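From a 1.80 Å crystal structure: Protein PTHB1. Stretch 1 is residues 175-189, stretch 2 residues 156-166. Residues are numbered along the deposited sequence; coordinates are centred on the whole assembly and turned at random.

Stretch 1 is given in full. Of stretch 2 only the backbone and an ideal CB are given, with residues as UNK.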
# COMPACT_ATOMS: atom_id res chain seq x y z
N PHE A 175 6.81 15.64 15.87
CA PHE A 175 7.85 16.53 15.36
C PHE A 175 7.94 16.47 13.84
O PHE A 175 7.30 15.62 13.21
CB PHE A 175 9.22 16.16 15.96
CG PHE A 175 9.65 14.75 15.67
CD1 PHE A 175 10.26 14.43 14.46
CD2 PHE A 175 9.43 13.73 16.58
CE1 PHE A 175 10.65 13.13 14.18
CE2 PHE A 175 9.82 12.43 16.31
CZ PHE A 175 10.43 12.13 15.10
N GLY A 176 8.73 17.37 13.27
CA GLY A 176 8.98 17.38 11.84
C GLY A 176 10.45 17.64 11.52
O GLY A 176 11.10 18.45 12.18
N ARG A 177 10.97 16.95 10.50
CA ARG A 177 12.37 17.07 10.10
C ARG A 177 12.49 17.15 8.59
O ARG A 177 11.89 16.35 7.88
CB ARG A 177 13.18 15.87 10.59
CG ARG A 177 13.07 15.57 12.07
CD ARG A 177 13.83 16.58 12.91
NE ARG A 177 13.71 16.27 14.33
CZ ARG A 177 13.03 16.99 15.22
NH1 ARG A 177 12.41 18.10 14.85
NH2 ARG A 177 12.99 16.60 16.49
N PHE A 178 13.28 18.10 8.08
CA PHE A 178 13.56 18.16 6.65
C PHE A 178 14.62 17.16 6.23
O PHE A 178 15.68 17.08 6.84
CB PHE A 178 14.03 19.56 6.24
CG PHE A 178 12.95 20.59 6.22
CD1 PHE A 178 11.91 20.52 5.32
CD2 PHE A 178 13.00 21.67 7.10
CE1 PHE A 178 10.92 21.47 5.29
CE2 PHE A 178 12.01 22.63 7.08
CZ PHE A 178 10.97 22.54 6.18
N LEU A 179 14.33 16.41 5.18
CA LEU A 179 15.32 15.53 4.53
C LEU A 179 16.42 16.30 3.80
O LEU A 179 16.13 17.21 3.04
CB LEU A 179 14.64 14.63 3.50
CG LEU A 179 13.65 13.60 4.04
CD1 LEU A 179 13.00 12.87 2.90
CD2 LEU A 179 14.37 12.64 4.95
N PRO A 180 17.68 15.88 3.99
CA PRO A 180 18.76 16.44 3.19
C PRO A 180 18.82 15.75 1.82
O PRO A 180 18.25 14.66 1.65
CB PRO A 180 20.00 16.15 4.03
CG PRO A 180 19.67 14.85 4.71
CD PRO A 180 18.17 14.88 4.96
N GLY A 181 19.49 16.39 0.86
CA GLY A 181 19.67 15.84 -0.47
C GLY A 181 18.35 15.65 -1.19
O GLY A 181 18.17 14.68 -1.96
N PHE A 182 17.42 16.56 -0.93
CA PHE A 182 16.04 16.42 -1.37
C PHE A 182 15.75 17.27 -2.59
O PHE A 182 16.14 18.43 -2.64
CB PHE A 182 15.07 16.81 -0.24
CG PHE A 182 13.61 16.66 -0.61
CD1 PHE A 182 12.95 15.44 -0.42
CD2 PHE A 182 12.90 17.73 -1.13
CE1 PHE A 182 11.61 15.31 -0.76
CE2 PHE A 182 11.56 17.60 -1.47
CZ PHE A 182 10.92 16.38 -1.28
N LEU A 183 15.04 16.71 -3.57
CA LEU A 183 14.58 17.51 -4.70
C LEU A 183 13.08 17.31 -4.90
O LEU A 183 12.29 18.22 -4.63
CB LEU A 183 15.37 17.13 -5.96
CG LEU A 183 15.24 18.02 -7.18
CD1 LEU A 183 15.84 19.39 -6.90
CD2 LEU A 183 15.93 17.35 -8.37
N LEU A 184 12.69 16.12 -5.36
CA LEU A 184 11.28 15.71 -5.43
C LEU A 184 11.00 14.52 -4.50
O LEU A 184 11.86 13.67 -4.29
CB LEU A 184 10.89 15.34 -6.87
CG LEU A 184 10.96 16.43 -7.94
CD1 LEU A 184 10.54 15.88 -9.29
CD2 LEU A 184 10.08 17.63 -7.57
N PRO A 185 9.79 14.46 -3.93
CA PRO A 185 9.51 13.41 -2.94
C PRO A 185 9.42 12.02 -3.56
O PRO A 185 8.72 11.82 -4.56
CB PRO A 185 8.16 13.84 -2.34
CG PRO A 185 7.52 14.68 -3.37
CD PRO A 185 8.65 15.38 -4.10
N GLY A 186 10.13 11.07 -2.97
CA GLY A 186 10.12 9.69 -3.45
C GLY A 186 9.15 8.86 -2.63
O GLY A 186 8.50 9.36 -1.72
N PRO A 187 9.08 7.56 -2.93
CA PRO A 187 8.26 6.65 -2.12
C PRO A 187 8.80 6.60 -0.70
O PRO A 187 9.98 6.89 -0.47
CB PRO A 187 8.41 5.28 -2.84
CG PRO A 187 9.63 5.40 -3.68
CD PRO A 187 9.80 6.88 -4.02
N LEU A 188 7.93 6.23 0.24
CA LEU A 188 8.30 6.26 1.65
C LEU A 188 7.83 4.98 2.35
O LEU A 188 6.69 4.56 2.17
CB LEU A 188 7.68 7.48 2.32
CG LEU A 188 7.92 7.66 3.83
CD1 LEU A 188 9.36 8.09 4.12
CD2 LEU A 188 6.93 8.68 4.41
N ALA A 189 8.70 4.39 3.16
CA ALA A 189 8.31 3.18 3.91
C ALA A 189 9.03 3.12 5.25
O ALA A 189 10.11 3.68 5.42
CB ALA A 189 8.59 1.91 3.08
N UNK A 156 2.25 7.52 12.61
CA UNK A 156 2.15 7.85 11.20
C UNK A 156 3.21 8.89 10.87
O UNK A 156 3.47 9.80 11.66
CB UNK A 156 0.75 8.36 10.85
N UNK A 157 3.85 8.72 9.72
CA UNK A 157 4.83 9.68 9.22
C UNK A 157 4.39 10.13 7.85
O UNK A 157 4.20 9.30 6.95
CB UNK A 157 6.24 9.08 9.17
N UNK A 158 4.21 11.43 7.68
CA UNK A 158 3.79 11.99 6.40
C UNK A 158 4.96 12.76 5.79
O UNK A 158 5.55 13.60 6.45
CB UNK A 158 2.57 12.90 6.57
N UNK A 159 5.28 12.46 4.54
CA UNK A 159 6.26 13.25 3.80
C UNK A 159 5.57 14.40 3.08
O UNK A 159 4.63 14.17 2.32
CB UNK A 159 7.02 12.37 2.80
N UNK A 160 6.04 15.63 3.31
CA UNK A 160 5.46 16.78 2.63
C UNK A 160 6.01 16.88 1.21
O UNK A 160 7.03 16.26 0.89
CB UNK A 160 5.74 18.07 3.41
N UNK A 161 5.36 17.67 0.36
CA UNK A 161 5.84 17.87 -1.00
C UNK A 161 7.25 18.47 -1.00
O UNK A 161 8.03 18.19 -1.90
CB UNK A 161 4.88 18.77 -1.77
N UNK A 162 7.58 19.27 0.02
CA UNK A 162 8.90 19.90 0.04
C UNK A 162 9.89 19.17 0.96
O UNK A 162 10.95 19.68 1.28
CB UNK A 162 8.77 21.36 0.48
N UNK A 163 9.54 17.94 1.35
CA UNK A 163 10.52 17.05 1.94
C UNK A 163 10.70 17.05 3.44
O UNK A 163 11.77 16.69 3.94
CB UNK A 163 11.88 17.37 1.31
N UNK A 164 9.67 17.45 4.17
CA UNK A 164 9.68 17.30 5.61
C UNK A 164 9.01 15.99 5.97
O UNK A 164 7.95 15.69 5.43
CB UNK A 164 8.99 18.48 6.29
N UNK A 165 9.63 15.22 6.85
CA UNK A 165 8.97 14.07 7.46
C UNK A 165 8.27 14.55 8.72
O UNK A 165 8.91 15.08 9.63
CB UNK A 165 9.96 12.95 7.77
N UNK A 166 6.95 14.37 8.74
CA UNK A 166 6.10 14.84 9.82
C UNK A 166 5.53 13.64 10.56
O UNK A 166 4.79 12.83 9.99
CB UNK A 166 4.98 15.74 9.29

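Position 156 is a strand residue whose CB has nothing of stretch 1 within 5.5 Å, so the contact sets no preference; it is Ile-156, a beta-branched residue at home in a strand. Position 157 points toward stretch 1, its CB 4.8 Å from Leu-188 CD2, where a small or medium apolar side chain would suit. It is Cys-157, whose SG lies 4.3 Å from Leu-188 CD2. Position 158 points away and is again free; it is Ile-158.

Position 159 faces stretch 1 squarely. Its CB lies 4.0 Å from Leu-188 CD2, which favours an aliphatic stem, but farther out lie the carbonyl and amide of Gly-186. A long side chain could suit, best one that both donates and accepts. Gln-159 does so: fully extended at chi1 and chi2 (both t), it donates from NE2 to Gly-186 O at 2.9 Å, while a water takes a hydrogen bond from Gly-186 N and gives one to Gln-159 OE1.

Position 160 points sideways and opens a type I turn ending at 163, where Ser, Asp or Asn often serves. Ser-160 accepts at OG from the backbone N of position 164 (2.9 Å), tying the turn together. At 161 CB points away, yet Pro-185 CG is 5.1 Å off, so a flexible apolar chain could fold back. Selenomethionine Met-161 does, bringing CE to 3.9 Å from Pro-185 CG. Position 162 also points away, and small polar residues suit such a turn; Asp-162 accepts at OD1 from Ser-160 OG, 2.6 Å away.

Position 163 has phi/psi of 91/25, and an ideal CB would lie 2.7 Å from Phe-182 CD2, besides being jammed against the preceding carbonyl. Both arguments demand glycine. Gly-163 lets its CA sit 3.4 Å from the centroid of the Phe-182 ring, over the face, and its O accepts from Leu-179 N at 2.9 Å.

From 164 the chain pairs antiparallel with 175-178. CB of 164 shares a face with Phe-178, 3.7 Å from its CD1, and Gly-176 leaves room beside it: a long apolar chain fits. Selenomethionine Met-164 lays CE over the Phe-178 ring, 3.7 Å from its centroid.

Position 165 is paired with Arg-177 through two backbone hydrogen bonds, and its CB points to the face that carries Arg-177, 5.2 Å from Leu-179 CD2; a branched aliphatic would suit. Leu-165 reaches Leu-179 CD2 with CD1 (3.9 Å) and Leu-188 CD1 with CD2 (4.1 Å).

Position 166 lies opposite Gly-176, which offers no side chain, so several apolar residues would do; it is selenomethionine Met-166.

Stretch 2 (156-166) ICIQSMDGMLM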
# COMPACT_ATOMS: atom_id res chain seq x y z
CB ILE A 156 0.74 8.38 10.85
CG1 ILE A 156 -0.29 7.23 10.84
CG2 ILE A 156 0.71 9.10 9.49
CD1 ILE A 156 -1.72 7.72 10.83
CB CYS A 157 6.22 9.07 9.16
SG CYS A 157 7.44 10.20 8.39
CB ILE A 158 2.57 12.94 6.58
CG1 ILE A 158 1.35 12.19 7.13
CG2 ILE A 158 2.22 13.63 5.26
CD1 ILE A 158 0.25 13.15 7.60
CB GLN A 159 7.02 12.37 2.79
CG GLN A 159 8.07 13.19 1.98
CD GLN A 159 8.81 12.34 0.96
OE1 GLN A 159 9.94 12.65 0.59
NE2 GLN A 159 8.16 11.28 0.48
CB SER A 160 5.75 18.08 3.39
OG SER A 160 7.13 18.41 3.29
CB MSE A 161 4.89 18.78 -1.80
CG MSE A 161 3.54 18.13 -2.11
SE MSE A 161 3.69 16.57 -3.29
CE MSE A 161 4.89 17.29 -4.65
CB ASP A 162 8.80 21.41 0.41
CG ASP A 162 8.36 21.67 1.85
OD1 ASP A 162 7.86 20.77 2.55
OD2 ASP A 162 8.53 22.82 2.30
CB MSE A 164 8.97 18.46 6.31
CG MSE A 164 8.86 18.27 7.80
SE MSE A 164 8.13 19.84 8.69
CE MSE A 164 9.81 20.72 9.07
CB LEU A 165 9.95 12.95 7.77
CG LEU A 165 10.72 12.33 6.60
CD1 LEU A 165 11.48 11.12 7.10
CD2 LEU A 165 9.78 11.94 5.46
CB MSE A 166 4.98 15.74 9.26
CG MSE A 166 5.52 16.92 8.39
SE MSE A 166 4.13 18.11 7.65
CE MSE A 166 3.43 16.89 6.24
O HOH W 1 11.86 11.42 -0.63
O HOH W 2 9.36 18.94 -4.22
O HOH W 3 14.03 18.83 2.50
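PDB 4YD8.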